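Beta-catenin homolog sys-1 (PDB 3C2G) acts as a beta-catenin-type transcription coregulator in the Wnt signalling asymmetry pathway of the nematode, binding the TCF transcription factor pop-1 directly. Local coordinates at residues A[280-285]-A[314-319]. Sequence-based numbering, arbitrary orientation.
Sequences FVRSDG and AKALAK
V281, on the last turn of helix 274-282, points its side chain at A316 and L317 of the 3-10 turn 315-318 and at A314 just before it. Its CB already lies 4.0 Å from CB of A316, and the two branches then part. CG1, anti to the backbone N (chi1 174°), reaches the turn itself: it sits 3.8 Å from A316 CB and 4.0 Å from L317 CG. CG2, beside the backbone N, goes to A314, whose CB is 3.9 Å away. R282 adds the aliphatic base of its chain, with CG 4.0 Å from A316 CB, so that the A316 methyl touches both V281 and R282. The guanidinium serves another part of the chain, NH2 bonding to Q217 O. Beyond V281 the helix closes in a Schellman motif, with D284 at positive phi and G285 N bonded to F280 O, and the chain enters helix 285-292, whose V286 touches both V281 and L317. Within this all-helical armadillo domain, van der Waals contact of aliphatic carbons thus joins the loop following helix 298-311 to the end of helix 274-282, with V281, A314 and L317 buried and R282 exposed; beside it, A316 N gives a hydrogen bond to D278 OD1.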
loop_
_atom_site.group_PDB
_atom_site.type_symbol
_atom_site.label_atom_id
_atom_site.label_comp_id
_atom_site.label_asym_id
_atom_site.label_seq_id
_atom_site.Cartn_x
_atom_site.Cartn_y
_atom_site.Cartn_z
ATOM N N PHE A 280 7.243 -14.238 0.092
ATOM C CA PHE A 280 8.256 -13.204 0.096
ATOM C C PHE A 280 9.014 -13.189 1.433
ATOM O O PHE A 280 10.259 -13.109 1.478
ATOM C CB PHE A 280 7.571 -11.862 -0.189
ATOM C CG PHE A 280 8.505 -10.686 -0.222
ATOM C CD1 PHE A 280 9.449 -10.554 -1.235
ATOM C CD2 PHE A 280 8.424 -9.697 0.754
ATOM C CE1 PHE A 280 10.300 -9.461 -1.269
ATOM C CE2 PHE A 280 9.270 -8.591 0.726
ATOM C CZ PHE A 280 10.212 -8.476 -0.288
ATOM N N VAL A 281 8.267 -13.301 2.525
ATOM C CA VAL A 281 8.883 -13.324 3.836
ATOM C C VAL A 281 9.722 -14.583 4.063
ATOM O O VAL A 281 10.777 -14.501 4.667
ATOM C CB VAL A 281 7.852 -13.109 4.948
ATOM C CG1 VAL A 281 8.493 -13.276 6.344
ATOM C CG2 VAL A 281 7.193 -11.724 4.796
ATOM N N ARG A 282 9.286 -15.734 3.567
ATOM C CA ARG A 282 10.088 -16.957 3.688
ATOM C C ARG A 282 11.343 -16.915 2.805
ATOM O O ARG A 282 12.297 -17.654 3.031
ATOM C CB ARG A 282 9.242 -18.224 3.409
ATOM C CG ARG A 282 7.947 -18.348 4.271
ATOM C CD ARG A 282 7.117 -19.650 4.077
ATOM N NE ARG A 282 6.985 -20.105 2.684
ATOM C CZ ARG A 282 5.935 -19.891 1.878
ATOM N NH1 ARG A 282 4.869 -19.199 2.281
ATOM N NH2 ARG A 282 5.952 -20.377 0.639
ATOM N N SER A 283 11.358 -16.044 1.802
ATOM C CA SER A 283 12.538 -15.890 0.941
ATOM C C SER A 283 13.446 -14.753 1.429
ATOM O O SER A 283 14.338 -14.313 0.714
ATOM C CB SER A 283 12.108 -15.639 -0.493
ATOM O OG SER A 283 11.010 -16.476 -0.826
ATOM N N ASP A 284 13.192 -14.282 2.650
ATOM C CA ASP A 284 14.024 -13.283 3.329
ATOM C C ASP A 284 13.846 -11.864 2.788
ATOM O O ASP A 284 14.733 -11.014 2.893
ATOM C CB ASP A 284 15.490 -13.724 3.374
ATOM C CG ASP A 284 15.750 -14.725 4.490
ATOM O OD1 ASP A 284 14.940 -14.766 5.444
ATOM O OD2 ASP A 284 16.749 -15.473 4.416
ATOM N N GLY A 285 12.660 -11.624 2.244
ATOM C CA GLY A 285 12.333 -10.341 1.676
ATOM C C GLY A 285 12.485 -9.186 2.645
ATOM O O GLY A 285 13.018 -8.135 2.285
ATOM N N ALA A 314 2.001 -10.477 7.501
ATOM C CA ALA A 314 2.336 -11.856 7.173
ATOM C C ALA A 314 2.562 -12.730 8.416
ATOM O O ALA A 314 3.307 -12.362 9.330
ATOM C CB ALA A 314 3.541 -11.899 6.275
ATOM N N LYS A 315 1.930 -13.902 8.433
ATOM C CA LYS A 315 2.076 -14.826 9.553
ATOM C C LYS A 315 3.500 -15.377 9.629
ATOM O O LYS A 315 3.991 -15.669 10.736
ATOM C CB LYS A 315 1.036 -15.958 9.479
ATOM C CG LYS A 315 -0.389 -15.563 9.977
ATOM C CD LYS A 315 -1.453 -16.539 9.429
ATOM C CE LYS A 315 -2.600 -16.763 10.425
ATOM N NZ LYS A 315 -3.576 -15.622 10.494
ATOM N N ALA A 316 4.168 -15.490 8.470
ATOM C CA ALA A 316 5.579 -15.918 8.425
ATOM C C ALA A 316 6.528 -15.005 9.209
ATOM O O ALA A 316 7.622 -15.421 9.570
ATOM C CB ALA A 316 6.057 -16.074 7.004
ATOM N N LEU A 317 6.117 -13.764 9.482
ATOM C CA LEU A 317 6.946 -12.867 10.299
ATOM C C LEU A 317 7.082 -13.370 11.751
ATOM O O LEU A 317 7.950 -12.902 12.502
ATOM C CB LEU A 317 6.466 -11.415 10.208
ATOM C CG LEU A 317 6.821 -10.659 8.902
ATOM C CD1 LEU A 317 5.777 -9.613 8.541
ATOM C CD2 LEU A 317 8.191 -10.014 8.961
ATOM N N ALA A 318 6.262 -14.357 12.126
ATOM C CA ALA A 318 6.457 -15.093 13.387
ATOM C C ALA A 318 7.689 -15.993 13.357
ATOM O O ALA A 318 8.172 -16.400 14.410
ATOM C CB ALA A 318 5.234 -15.906 13.745
ATOM N N LYS A 319 8.201 -16.305 12.168
ATOM C CA LYS A 319 9.371 -17.176 12.071
ATOM C C LYS A 319 10.636 -16.473 11.627
ATOM O O LYS A 319 11.705 -17.050 11.703
ATOM C CB LYS A 319 9.113 -18.368 11.155
ATOM C CG LYS A 319 8.447 -19.551 11.846
ATOM C CD LYS A 319 7.024 -19.757 11.337
ATOM C CE LYS A 319 6.339 -20.932 12.029
ATOM N NZ LYS A 319 5.964 -20.589 13.434
#